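Local coordinates for protein carboxyl esterase NP (Bacillus subtilis, PDB 4CCW) that hydrolyses carboxylic esters to an alcohol and a carboxylate as a carboxylesterase of the alpha/beta hydrolase superfamily, at residues Ile15-Thr20 / Val197-Ala202; Ile120-Met125 / Arg145-Ala150; Val234-Leu239 / Pro261-Glu266. One frame throughout, in Å; residues are numbered along the deposited sequence.

Contacts 2 and 3 belong to one sheet, whereas contact 1 joins two helices on the other side of the chain's centre; its nearest atoms lie about 20 Å from contact 2 and about 19 Å from contact 3. Each of the three is partly buried. In contact 1 a few side chains and a water do the joining, while contacts 2 and 3 rest mainly on backbone bonds between parallel strands. Those two meet directly, since strands 146-152 and 236-241 are neighbours, with A149 probably hydrogen-bonded to P235 and L237. Contact 2 adds arginine and histidine bonds to its ladder; contact 3 adds aliphatic packing and bridging waters.

Contact 1 of 3, residues Ile15-Thr20 / Val197-Ala202; sequences IRYYQT and VKQFQA
Y17 and Q199 both carry CG anti to the backbone N, beside the carbonyl carbon (chi1 176° for Y17), and Q199 runs on extended beyond CG. Phenol and amide meet between the two helices: Q199 NE2 donates to Y17 OH at 3.1 Å, the oxygen lying close to the amide plane while ring and amide are turned 47° apart. Y17 CE1 is also 3.7 Å from Q199 CG, and the backbone O of Q199 lies at the ring edge, in its plane. T20 OG1 is held by a 2.7 Å bond to Y17 O of its own helix and also rests 3.6 Å from A202 CB. A water accepts from R16 NE and donates to A202 O, bridging the two helices. An alanine at Y17 would probably leave Q199 NE2 without its phenolic partner and open a gap beside Q199 CG. The amide has further mates: NE2 also bonds S66, and OE1 bonds T68 and S24, tying the loop with S66 and T68 to this junction. The axes of segments 15-20 and 197-202 approach to 8.6 Å and cross at -159°, a near-antiparallel helix pair that joins N-terminal helix 12-24 to helix 194-205 of the alpha/beta hydrolase.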
ATOM      1  N   ILE A  15      17.665 -11.934   7.388  1.00 33.02           N
ATOM      2  CA  ILE A  15      18.845 -11.268   6.825  1.00 32.85           C
ATOM      3  C   ILE A  15      18.778 -11.254   5.307  1.00 31.94           C
ATOM      4  O   ILE A  15      19.043 -10.224   4.680  1.00 31.93           O
ATOM      5  CB  ILE A  15      20.160 -11.939   7.303  1.00 34.27           C
ATOM      6  CG1 ILE A  15      20.377 -11.678   8.794  1.00 35.76           C
ATOM      7  CG2 ILE A  15      21.368 -11.486   6.475  1.00 34.90           C
ATOM      8  CD1 ILE A  15      20.678 -10.233   9.151  1.00 37.08           C
ATOM      9  N   ARG A  16      18.396 -12.388   4.722  1.00 31.87           N
ATOM     10  CA  ARG A  16      18.280 -12.494   3.281  1.00 32.11           C
ATOM     11  C   ARG A  16      17.224 -11.525   2.752  1.00 30.84           C
ATOM     12  O   ARG A  16      17.451 -10.857   1.740  1.00 30.63           O
ATOM     13  CB  ARG A  16      17.949 -13.924   2.865  1.00 34.17           C
ATOM     14  CG  ARG A  16      17.587 -14.065   1.399  1.00 35.81           C
ATOM     15  CD  ARG A  16      17.405 -15.522   1.016  1.00 38.92           C
ATOM     16  NE  ARG A  16      16.274 -16.121   1.721  1.00 39.64           N
ATOM     17  CZ  ARG A  16      16.084 -17.428   1.857  1.00 42.68           C
ATOM     18  NH1 ARG A  16      16.952 -18.286   1.335  1.00 46.19           N
ATOM     19  NH2 ARG A  16      15.030 -17.879   2.522  1.00 42.83           N
ATOM     20  N   TYR A  17      16.089 -11.443   3.449  1.00 30.18           N
ATOM     21  CA  TYR A  17      15.029 -10.517   3.044  1.00 29.71           C
ATOM     22  C   TYR A  17      15.531  -9.079   3.075  1.00 29.66           C
ATOM     23  O   TYR A  17      15.371  -8.344   2.094  1.00 29.77           O
ATOM     24  CB  TYR A  17      13.761 -10.654   3.888  1.00 29.99           C
ATOM     25  CG  TYR A  17      12.750  -9.603   3.480  1.00 29.93           C
ATOM     26  CD1 TYR A  17      12.094  -9.684   2.247  1.00 29.92           C
ATOM     27  CD2 TYR A  17      12.519  -8.485   4.282  1.00 30.82           C
ATOM     28  CE1 TYR A  17      11.192  -8.702   1.848  1.00 30.77           C
ATOM     29  CE2 TYR A  17      11.611  -7.502   3.891  1.00 31.55           C
ATOM     30  CZ  TYR A  17      10.965  -7.612   2.675  1.00 31.15           C
ATOM     31  OH  TYR A  17      10.079  -6.637   2.293  1.00 32.20           O
ATOM     32  N   TYR A  18      16.152  -8.686   4.186  1.00 30.27           N
ATOM     33  CA  TYR A  18      16.749  -7.356   4.301  1.00 30.60           C
ATOM     34  C   TYR A  18      17.726  -7.025   3.177  1.00 30.37           C
ATOM     35  O   TYR A  18      17.728  -5.907   2.661  1.00 30.18           O
ATOM     36  CB  TYR A  18      17.418  -7.170   5.666  1.00 32.78           C
ATOM     37  CG  TYR A  18      16.492  -6.656   6.740  1.00 34.61           C
ATOM     38  CD1 TYR A  18      15.320  -7.341   7.067  1.00 35.12           C
ATOM     39  CD2 TYR A  18      16.791  -5.487   7.442  1.00 37.38           C
ATOM     40  CE1 TYR A  18      14.469  -6.873   8.060  1.00 37.17           C
ATOM     41  CE2 TYR A  18      15.949  -5.016   8.430  1.00 39.66           C
ATOM     42  CZ  TYR A  18      14.791  -5.713   8.733  1.00 39.75           C
ATOM     43  OH  TYR A  18      13.953  -5.248   9.713  1.00 42.72           O
ATOM     44  N   GLN A  19      18.581  -7.983   2.815  1.00 30.30           N
ATOM     45  CA  GLN A  19      19.506  -7.791   1.702  1.00 31.40           C
ATOM     46  C   GLN A  19      18.767  -7.544   0.375  1.00 31.13           C
ATOM     47  O   GLN A  19      19.127  -6.632  -0.378  1.00 31.95           O
ATOM     48  CB  GLN A  19      20.463  -8.987   1.578  1.00 32.43           C
ATOM     49  CG  GLN A  19      21.511  -8.844   0.481  1.00 34.47           C
ATOM     50  CD  GLN A  19      22.374  -7.598   0.634  1.00 36.53           C
ATOM     51  OE1 GLN A  19      22.621  -7.126   1.745  1.00 36.75           O
ATOM     52  NE2 GLN A  19      22.844  -7.064  -0.490  1.00 38.30           N
ATOM     53  N   THR A  20      17.746  -8.350   0.094  1.00 30.43           N
ATOM     54  CA  THR A  20      16.952  -8.185  -1.133  1.00 30.32           C
ATOM     55  C   THR A  20      16.202  -6.849  -1.170  1.00 29.65           C
ATOM     56  O   THR A  20      16.033  -6.257  -2.233  1.00 30.25           O
ATOM     57  CB  THR A  20      15.950  -9.352  -1.384  1.00 30.99           C
ATOM     58  OG1 THR A  20      14.979  -9.418  -0.326  1.00 29.64           O
ATOM     59  CG2 THR A  20      16.680 -10.698  -1.540  1.00 32.73           C
ATOM     60  N   VAL A 197      11.115  -8.867  -7.745  1.00 32.54           N
ATOM     61  CA  VAL A 197      10.515 -10.194  -7.572  1.00 32.67           C
ATOM     62  C   VAL A 197      11.342 -11.029  -6.600  1.00 33.26           C
ATOM     63  O   VAL A 197      10.768 -11.730  -5.758  1.00 33.53           O
ATOM     64  CB  VAL A 197      10.324 -10.956  -8.911  1.00 34.23           C
ATOM     65  CG1 VAL A 197       9.794 -12.367  -8.659  1.00 35.89           C
ATOM     66  CG2 VAL A 197       9.369 -10.211  -9.830  1.00 34.07           C
ATOM     67  N   LYS A 198      12.671 -10.973  -6.735  1.00 33.97           N
ATOM     68  CA  LYS A 198      13.576 -11.653  -5.808  1.00 34.94           C
ATOM     69  C   LYS A 198      13.290 -11.271  -4.360  1.00 33.38           C
ATOM     70  O   LYS A 198      13.312 -12.132  -3.475  1.00 33.54           O
ATOM     71  CB  LYS A 198      15.048 -11.369  -6.142  1.00 37.18           C
ATOM     72  CG  LYS A 198      15.649 -12.291  -7.192  1.00 40.34           C
ATOM     73  CD  LYS A 198      17.144 -12.036  -7.327  1.00 43.43           C
ATOM     74  CE  LYS A 198      17.809 -13.032  -8.267  1.00 47.15           C
ATOM     75  NZ  LYS A 198      19.291 -13.052  -8.108  1.00 51.32           N
ATOM     76  N   GLN A 199      13.023  -9.983  -4.128  1.00 32.08           N
ATOM     77  CA  GLN A 199      12.654  -9.494  -2.800  1.00 31.29           C
ATOM     78  C   GLN A 199      11.310 -10.049  -2.336  1.00 30.57           C
ATOM     79  O   GLN A 199      11.148 -10.440  -1.177  1.00 30.58           O
ATOM     80  CB  GLN A 199      12.647  -7.958  -2.757  1.00 31.47           C
ATOM     81  CG  GLN A 199      12.271  -7.381  -1.395  1.00 31.57           C
ATOM     82  CD  GLN A 199      11.845  -5.925  -1.442  1.00 32.30           C
ATOM     83  OE1 GLN A 199      11.983  -5.254  -2.459  1.00 32.94           O
ATOM     84  NE2 GLN A 199      11.336  -5.430  -0.330  1.00 32.49           N
ATOM     85  N   PHE A 200      10.338 -10.063  -3.239  1.00 29.65           N
ATOM     86  CA  PHE A 200       9.010 -10.564  -2.914  1.00 29.73           C
ATOM     87  C   PHE A 200       9.113 -12.042  -2.515  1.00 30.16           C
ATOM     88  O   PHE A 200       8.536 -12.460  -1.509  1.00 29.93           O
ATOM     89  CB  PHE A 200       8.049 -10.343  -4.090  1.00 29.90           C
ATOM     90  CG  PHE A 200       6.700 -10.972  -3.902  1.00 30.27           C
ATOM     91  CD1 PHE A 200       5.824 -10.505  -2.924  1.00 30.34           C
ATOM     92  CD2 PHE A 200       6.286 -12.019  -4.724  1.00 32.06           C
ATOM     93  CE1 PHE A 200       4.578 -11.084  -2.749  1.00 31.38           C
ATOM     94  CE2 PHE A 200       5.041 -12.600  -4.556  1.00 33.66           C
ATOM     95  CZ  PHE A 200       4.177 -12.130  -3.570  1.00 33.53           C
ATOM     96  N   GLN A 201       9.876 -12.812  -3.288  1.00 31.40           N
ATOM     97  CA  GLN A 201      10.128 -14.216  -2.987  1.00 33.92           C
ATOM     98  C   GLN A 201      10.785 -14.388  -1.614  1.00 33.37           C
ATOM     99  O   GLN A 201      10.375 -15.261  -0.831  1.00 33.95           O
ATOM    100  CB  GLN A 201      11.006 -14.847  -4.081  1.00 37.29           C
ATOM    101  CG  GLN A 201      10.379 -14.829  -5.471  1.00 39.91           C
ATOM    102  CD  GLN A 201      11.198 -15.576  -6.514  1.00 43.81           C
ATOM    103  OE1 GLN A 201      12.243 -15.096  -6.969  1.00 46.01           O
ATOM    104  NE2 GLN A 201      10.715 -16.745  -6.916  1.00 47.29           N
ATOM    105  N   ALA A 202      11.794 -13.559  -1.325  1.00 32.34           N
ATOM    106  CA  ALA A 202      12.539 -13.680  -0.068  1.00 32.77           C
ATOM    107  C   ALA A 202      11.629 -13.341   1.108  1.00 31.45           C
ATOM    108  O   ALA A 202      11.717 -13.957   2.174  1.00 32.31           O
ATOM    109  CB  ALA A 202      13.802 -12.818  -0.078  1.00 33.23           C
TER
HETATM  110  O   HOH W   1      14.136 -15.087   3.078  1.00 31.01           O

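Contact 2 of 3, residues Ile120-Met125 / Arg145-Ala150; sequences IEKSHM and RVKSAA
R145 NH2 gives a 2.7 Å hydrogen bond to I120 O, and R145 NE gives an equally short one to E121 O. Both oxygens lie near the guanidinium plane, at its edge. CD is turned back at chi2 (-56°) and NE at chi3 (-72°), which folds the side chain round to these two successive carbonyls. D116 of helix 104-118 forms a salt bridge with NH2, giving that nitrogen a second partner.

Beyond this clasp the chains run parallel. R145 O receives S123 N, and S123 O receives K147 N; after the corner at K147, M125 N bonds S148 O and M125 O takes A150 N at 2.8 Å. H124 ND1 and S148 OG are hydrogen-bonded at 3.0 Å, the hydroxyl lying in the plane of the imidazole. K147 CB packs over one face of that ring, a CH-pi contact 4.0 Å from the centroid. Among the neighbours, F291 stacks with H124 and Y81 meets its ring steeply. M125 SD touches both methyls of V146, CG1 and CG2 at 3.8 Å each, under helix 130-141, which links the two strands in a beta-alpha-beta unit. K122 CB and K147 CG are tight at 3.4 Å.

The arginine thus joins the chain ahead of strand 123-128 to that ahead of strand 146-152. Its charge is probably balanced by D116, and the two carbonyls are likely to be polarised by the cation they face.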
ATOM      1  N   ILE A 120       4.013  16.343   9.831  1.00 37.80           N
ATOM      2  CA  ILE A 120       2.956  16.574   8.863  1.00 37.12           C
ATOM      3  C   ILE A 120       1.730  17.172   9.557  1.00 38.18           C
ATOM      4  O   ILE A 120       1.325  16.722  10.640  1.00 38.05           O
ATOM      5  CB  ILE A 120       2.616  15.282   8.078  1.00 35.73           C
ATOM      6  CG1 ILE A 120       3.792  14.889   7.167  1.00 35.20           C
ATOM      7  CG2 ILE A 120       1.344  15.471   7.260  1.00 35.06           C
ATOM      8  CD1 ILE A 120       3.739  13.471   6.618  1.00 34.18           C
ATOM      9  N   GLU A 121       1.178  18.227   8.955  1.00 38.37           N
ATOM     10  CA  GLU A 121      -0.132  18.722   9.360  1.00 38.95           C
ATOM     11  C   GLU A 121      -1.182  18.004   8.536  1.00 38.03           C
ATOM     12  O   GLU A 121      -1.793  17.057   9.019  1.00 37.24           O
ATOM     13  CB  GLU A 121      -0.226  20.236   9.201  1.00 39.97           C
ATOM     14  CG  GLU A 121       0.433  20.980  10.351  1.00 41.77           C
ATOM     15  CD  GLU A 121       0.577  22.455  10.068  1.00 43.30           C
ATOM     16  OE1 GLU A 121       1.260  22.805   9.082  1.00 43.73           O
ATOM     17  OE2 GLU A 121       0.014  23.263  10.836  1.00 44.71           O
ATOM     18  N   LYS A 122      -1.365  18.439   7.287  1.00 38.03           N
ATOM     19  CA  LYS A 122      -2.154  17.663   6.318  1.00 37.02           C
ATOM     20  C   LYS A 122      -1.247  17.116   5.214  1.00 35.75           C
ATOM     21  O   LYS A 122      -0.225  17.721   4.882  1.00 36.48           O
ATOM     22  CB  LYS A 122      -3.274  18.505   5.708  1.00 38.98           C
ATOM     23  CG  LYS A 122      -4.188  19.193   6.708  1.00 41.25           C
ATOM     24  CD  LYS A 122      -5.412  19.765   6.009  1.00 42.08           C
ATOM     25  CE  LYS A 122      -6.311  20.490   6.995  1.00 44.03           C
ATOM     26  NZ  LYS A 122      -7.468  21.144   6.321  1.00 46.09           N
ATOM     27  N   SER A 123      -1.609  15.967   4.659  1.00 33.87           N
ATOM     28  CA  SER A 123      -0.809  15.345   3.600  1.00 32.80           C
ATOM     29  C   SER A 123      -1.663  14.742   2.507  1.00 31.61           C
ATOM     30  O   SER A 123      -2.803  14.345   2.745  1.00 31.39           O
ATOM     31  CB  SER A 123       0.091  14.250   4.177  1.00 32.72           C
ATOM     32  OG  SER A 123       0.925  13.704   3.168  1.00 32.14           O
ATOM     33  N   HIS A 124      -1.112  14.685   1.298  1.00 30.92           N
ATOM     34  CA  HIS A 124      -1.689  13.842   0.263  1.00 30.34           C
ATOM     35  C   HIS A 124      -1.297  12.432   0.575  1.00 29.69           C
ATOM     36  O   HIS A 124      -0.267  12.194   1.211  1.00 28.86           O
ATOM     37  CB  HIS A 124      -1.192  14.254  -1.112  1.00 31.09           C
ATOM     38  CG  HIS A 124      -1.738  15.589  -1.580  1.00 32.76           C
ATOM     39  ND1 HIS A 124      -3.035  15.776  -1.882  1.00 33.10           N
ATOM     40  CD2 HIS A 124      -1.103  16.812  -1.799  1.00 34.29           C
ATOM     41  CE1 HIS A 124      -3.225  17.056  -2.281  1.00 33.90           C
ATOM     42  NE2 HIS A 124      -2.041  17.686  -2.230  1.00 34.84           N
ATOM     43  N   MET A 125      -2.131  11.482   0.149  1.00 28.13           N
ATOM     44  CA  MET A 125      -1.863  10.074   0.388  1.00 27.41           C
ATOM     45  C   MET A 125      -2.153   9.274  -0.860  1.00 26.39           C
ATOM     46  O   MET A 125      -3.099   9.581  -1.601  1.00 26.11           O
ATOM     47  CB  MET A 125      -2.714   9.523   1.535  1.00 27.08           C
ATOM     48  CG  MET A 125      -2.518  10.233   2.863  1.00 27.59           C
ATOM     49  SD  MET A 125      -3.605   9.548   4.129  1.00 27.60           S
ATOM     50  CE  MET A 125      -2.820   7.953   4.412  1.00 27.04           C
ATOM     51  N   ARG A 145      -6.319  15.605   8.684  1.00 34.83           N
ATOM     52  CA  ARG A 145      -4.913  15.318   8.379  1.00 33.77           C
ATOM     53  C   ARG A 145      -4.656  14.928   6.928  1.00 32.77           C
ATOM     54  O   ARG A 145      -3.501  14.755   6.527  1.00 31.88           O
ATOM     55  CB  ARG A 145      -4.367  14.198   9.283  1.00 33.10           C
ATOM     56  CG  ARG A 145      -4.522  14.446  10.784  1.00 34.04           C
ATOM     57  CD  ARG A 145      -3.894  15.759  11.275  1.00 35.02           C
ATOM     58  NE  ARG A 145      -2.426  15.737  11.295  1.00 34.74           N
ATOM     59  CZ  ARG A 145      -1.687  15.188  12.266  1.00 35.03           C
ATOM     60  NH1 ARG A 145      -2.272  14.626  13.316  1.00 34.61           N
ATOM     61  NH2 ARG A 145      -0.355  15.216  12.197  1.00 34.80           N
ATOM     62  N   VAL A 146      -5.725  14.783   6.150  1.00 31.86           N
ATOM     63  CA  VAL A 146      -5.608  14.295   4.778  1.00 31.37           C
ATOM     64  C   VAL A 146      -6.134  15.365   3.824  1.00 32.12           C
ATOM     65  O   VAL A 146      -7.319  15.699   3.848  1.00 32.35           O
ATOM     66  CB  VAL A 146      -6.387  12.964   4.570  1.00 30.35           C
ATOM     67  CG1 VAL A 146      -6.035  12.320   3.229  1.00 29.28           C
ATOM     68  CG2 VAL A 146      -6.116  11.979   5.696  1.00 30.19           C
ATOM     69  N   LYS A 147      -5.253  15.900   2.984  1.00 32.70           N
ATOM     70  CA  LYS A 147      -5.664  16.881   1.965  1.00 33.57           C
ATOM     71  C   LYS A 147      -6.560  16.226   0.907  1.00 33.20           C
ATOM     72  O   LYS A 147      -7.638  16.735   0.581  1.00 32.95           O
ATOM     73  CB  LYS A 147      -4.433  17.515   1.311  1.00 35.08           C
ATOM     74  CG  LYS A 147      -3.560  18.295   2.286  1.00 37.64           C
ATOM     75  CD  LYS A 147      -2.508  19.147   1.588  1.00 39.76           C
ATOM     76  CE  LYS A 147      -1.684  19.952   2.589  1.00 40.96           C
ATOM     77  NZ  LYS A 147      -2.362  21.196   3.078  1.00 43.49           N
ATOM     78  N   SER A 148      -6.094  15.098   0.378  1.00 31.64           N
ATOM     79  CA  SER A 148      -6.844  14.282  -0.577  1.00 30.81           C
ATOM     80  C   SER A 148      -6.116  12.949  -0.666  1.00 29.86           C
ATOM     81  O   SER A 148      -4.971  12.846  -0.233  1.00 29.60           O
ATOM     82  CB  SER A 148      -6.966  14.966  -1.945  1.00 32.92           C
ATOM     83  OG  SER A 148      -5.764  14.881  -2.687  1.00 34.17           O
ATOM     84  N   ALA A 149      -6.784  11.936  -1.214  1.00 27.96           N
ATOM     85  CA  ALA A 149      -6.261  10.572  -1.202  1.00 26.95           C
ATOM     86  C   ALA A 149      -6.537   9.883  -2.523  1.00 26.49           C
ATOM     87  O   ALA A 149      -7.624  10.027  -3.082  1.00 26.58           O
ATOM     88  CB  ALA A 149      -6.880   9.794  -0.057  1.00 26.77           C
ATOM     89  N   ALA A 150      -5.526   9.169  -3.025  1.00 25.28           N
ATOM     90  CA  ALA A 150      -5.648   8.310  -4.187  1.00 24.55           C
ATOM     91  C   ALA A 150      -5.592   6.891  -3.661  1.00 23.69           C
ATOM     92  O   ALA A 150      -4.612   6.488  -3.004  1.00 23.52           O
ATOM     93  CB  ALA A 150      -4.517   8.564  -5.176  1.00 24.80           C
TER

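Contact 3 of 3, residues Val234-Leu239 / Pro261-Glu266; sequences VPILLL and PDIEAE
V234 O reaches the second segment through a water, which lies within hydrogen-bonding distance of it and accepts from D262 N. At P235 the ring lies beside the D262 side chain, both pointing the same way, with P235 CB 3.8 Å from D262 OD2. I236 begins the regular parallel ladder: its N bonds D262 O at 3.0 Å, and its O accepts E264 N almost along the C=O axis. A second water sits between I236 O and D262 OD1, able to donate to either. The I236 side chain crosses that of I263, CG2 to CG1 at 4.2 Å. L237 turns to the other face of the sheet, where its CD1 lies 3.5 Å from E264 O. L238 N donates to that same E264 O at 2.7 Å, and L238 O receives E266 N with a C=O...N angle of 172°. On its own face L238 CB meets A265 CB at 3.9 Å. Finally L239 runs alongside E266, CD2 touching CG at 3.5 Å.

Helix 249-259 covers the face of L238, I263 and A265, completing a beta-alpha-beta unit with the two strands. Helix 280-291 lies against L237 and E264 on the other face; its R286 forms salt bridges with E264 and E266, and its Y282 bonds E266. Strand 146-152 flanks strand 236-241 along the edge remote from strand 263-268.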
ATOM      1  N   VAL A 234     -13.120  13.784   2.726  1.00 29.11           N
ATOM      2  CA  VAL A 234     -11.848  14.034   2.074  1.00 28.85           C
ATOM      3  C   VAL A 234     -12.022  13.666   0.586  1.00 27.73           C
ATOM      4  O   VAL A 234     -12.627  12.636   0.284  1.00 27.13           O
ATOM      5  CB  VAL A 234     -10.737  13.159   2.731  1.00 29.03           C
ATOM      6  CG1 VAL A 234      -9.391  13.353   2.056  1.00 29.25           C
ATOM      7  CG2 VAL A 234     -10.598  13.485   4.213  1.00 29.81           C
ATOM      8  N   PRO A 235     -11.476  14.471  -0.341  1.00 27.76           N
ATOM      9  CA  PRO A 235     -11.571  14.055  -1.753  1.00 27.28           C
ATOM     10  C   PRO A 235     -10.794  12.773  -2.009  1.00 26.54           C
ATOM     11  O   PRO A 235      -9.663  12.627  -1.526  1.00 26.93           O
ATOM     12  CB  PRO A 235     -10.931  15.224  -2.535  1.00 28.18           C
ATOM     13  CG  PRO A 235     -10.642  16.291  -1.538  1.00 29.29           C
ATOM     14  CD  PRO A 235     -10.685  15.701  -0.167  1.00 29.10           C
ATOM     15  N   ILE A 236     -11.399  11.870  -2.789  1.00 25.59           N
ATOM     16  CA  ILE A 236     -10.833  10.575  -3.098  1.00 24.99           C
ATOM     17  C   ILE A 236     -10.762  10.358  -4.600  1.00 25.05           C
ATOM     18  O   ILE A 236     -11.705  10.679  -5.323  1.00 25.01           O
ATOM     19  CB  ILE A 236     -11.679   9.458  -2.452  1.00 24.14           C
ATOM     20  CG1 ILE A 236     -11.589   9.547  -0.916  1.00 24.21           C
ATOM     21  CG2 ILE A 236     -11.309   8.081  -2.994  1.00 23.32           C
ATOM     22  CD1 ILE A 236     -12.552   8.623  -0.213  1.00 24.08           C
ATOM     23  N   LEU A 237      -9.617   9.855  -5.058  1.00 24.74           N
ATOM     24  CA  LEU A 237      -9.484   9.368  -6.418  1.00 24.83           C
ATOM     25  C   LEU A 237      -9.379   7.871  -6.266  1.00 23.52           C
ATOM     26  O   LEU A 237      -8.471   7.381  -5.611  1.00 23.87           O
ATOM     27  CB  LEU A 237      -8.230   9.923  -7.112  1.00 25.64           C
ATOM     28  CG  LEU A 237      -7.830   9.271  -8.449  1.00 26.19           C
ATOM     29  CD1 LEU A 237      -8.732   9.758  -9.580  1.00 26.31           C
ATOM     30  CD2 LEU A 237      -6.378   9.597  -8.786  1.00 27.21           C
ATOM     31  N   LEU A 238     -10.306   7.147  -6.876  1.00 22.92           N
ATOM     32  CA  LEU A 238     -10.273   5.692  -6.849  1.00 22.05           C
ATOM     33  C   LEU A 238      -9.885   5.165  -8.215  1.00 22.31           C
ATOM     34  O   LEU A 238     -10.605   5.379  -9.178  1.00 22.57           O
ATOM     35  CB  LEU A 238     -11.631   5.116  -6.410  1.00 21.31           C
ATOM     36  CG  LEU A 238     -11.791   3.590  -6.496  1.00 20.68           C
ATOM     37  CD1 LEU A 238     -10.832   2.897  -5.515  1.00 20.26           C
ATOM     38  CD2 LEU A 238     -13.236   3.179  -6.169  1.00 20.17           C
ATOM     39  N   LEU A 239      -8.723   4.515  -8.294  1.00 22.28           N
ATOM     40  CA  LEU A 239      -8.275   3.841  -9.506  1.00 22.92           C
ATOM     41  C   LEU A 239      -8.323   2.340  -9.341  1.00 22.28           C
ATOM     42  O   LEU A 239      -7.801   1.795  -8.357  1.00 22.49           O
ATOM     43  CB  LEU A 239      -6.841   4.240  -9.871  1.00 24.26           C
ATOM     44  CG  LEU A 239      -6.545   5.716 -10.097  1.00 25.06           C
ATOM     45  CD1 LEU A 239      -5.104   5.898 -10.570  1.00 26.17           C
ATOM     46  CD2 LEU A 239      -7.518   6.351 -11.096  1.00 25.84           C
ATOM     47  N   PRO A 261     -19.086  10.723  -1.055  1.00 29.09           N
ATOM     48  CA  PRO A 261     -19.547  12.032  -1.554  1.00 31.82           C
ATOM     49  C   PRO A 261     -18.618  12.680  -2.570  1.00 32.74           C
ATOM     50  O   PRO A 261     -19.079  13.245  -3.559  1.00 34.55           O
ATOM     51  CB  PRO A 261     -19.582  12.884  -0.293  1.00 33.24           C
ATOM     52  CG  PRO A 261     -19.884  11.904   0.773  1.00 32.63           C
ATOM     53  CD  PRO A 261     -19.059  10.703   0.419  1.00 30.06           C
ATOM     54  N   ASP A 262     -17.320  12.625  -2.324  1.00 32.85           N
ATOM     55  CA  ASP A 262     -16.414  13.414  -3.136  1.00 34.65           C
ATOM     56  C   ASP A 262     -15.447  12.412  -3.719  1.00 32.89           C
ATOM     57  O   ASP A 262     -14.409  12.126  -3.120  1.00 33.54           O
ATOM     58  CB  ASP A 262     -15.719  14.481  -2.273  1.00 36.65           C
ATOM     59  CG  ASP A 262     -14.901  15.477  -3.081  1.00 37.94           C
ATOM     60  OD1 ASP A 262     -14.622  15.235  -4.276  1.00 38.41           O
ATOM     61  OD2 ASP A 262     -14.529  16.524  -2.506  1.00 39.81           O
ATOM     62  N   ILE A 263     -15.819  11.852  -4.873  1.00 31.34           N
ATOM     63  CA  ILE A 263     -15.051  10.762  -5.485  1.00 28.92           C
ATOM     64  C   ILE A 263     -14.863  10.977  -6.989  1.00 29.40           C
ATOM     65  O   ILE A 263     -15.764  11.484  -7.669  1.00 30.92           O
ATOM     66  CB  ILE A 263     -15.688   9.370  -5.197  1.00 27.67           C
ATOM     67  CG1 ILE A 263     -14.684   8.250  -5.461  1.00 26.29           C
ATOM     68  CG2 ILE A 263     -16.962   9.133  -6.009  1.00 28.25           C
ATOM     69  CD1 ILE A 263     -14.999   6.957  -4.733  1.00 25.15           C
ATOM     70  N   GLU A 264     -13.666  10.650  -7.473  1.00 27.70           N
ATOM     71  CA  GLU A 264     -13.398  10.517  -8.894  1.00 27.99           C
ATOM     72  C   GLU A 264     -12.919   9.077  -9.023  1.00 26.14           C
ATOM     73  O   GLU A 264     -11.884   8.711  -8.477  1.00 25.08           O
ATOM     74  CB  GLU A 264     -12.341  11.543  -9.365  1.00 29.35           C
ATOM     75  CG  GLU A 264     -12.746  13.007  -9.137  1.00 31.98           C
ATOM     76  CD  GLU A 264     -11.791  14.020  -9.768  1.00 33.72           C
ATOM     77  OE1 GLU A 264     -10.847  13.629 -10.480  1.00 33.43           O
ATOM     78  OE2 GLU A 264     -11.995  15.232  -9.567  1.00 36.51           O
ATOM     79  N   ALA A 265     -13.706   8.239  -9.688  1.00 25.86           N
ATOM     80  CA  ALA A 265     -13.383   6.820  -9.762  1.00 24.59           C
ATOM     81  C   ALA A 265     -13.341   6.364 -11.208  1.00 25.35           C
ATOM     82  O   ALA A 265     -14.150   6.807 -12.016  1.00 25.94           O
ATOM     83  CB  ALA A 265     -14.397   5.996  -8.964  1.00 23.88           C
ATOM     84  N   GLU A 266     -12.389   5.484 -11.530  1.00 25.04           N
ATOM     85  CA  GLU A 266     -12.281   4.946 -12.889  1.00 26.43           C
ATOM     86  C   GLU A 266     -11.630   3.581 -12.920  1.00 25.33           C
ATOM     87  O   GLU A 266     -10.816   3.241 -12.050  1.00 24.31           O
ATOM     88  CB  GLU A 266     -11.549   5.917 -13.838  1.00 28.85           C
ATOM     89  CG  GLU A 266     -10.082   6.121 -13.512  1.00 29.90           C
ATOM     90  CD  GLU A 266      -9.403   7.084 -14.467  1.00 33.27           C
ATOM     91  OE1 GLU A 266      -9.729   8.295 -14.431  1.00 34.48           O
ATOM     92  OE2 GLU A 266      -8.561   6.623 -15.271  1.00 35.15           O
TER
HETATM   93  O   HOH W   2     -15.502  12.301   0.185  1.00 35.48           O
HETATM   94  O   HOH W   3     -12.647  13.551  -5.485  1.00 30.24           O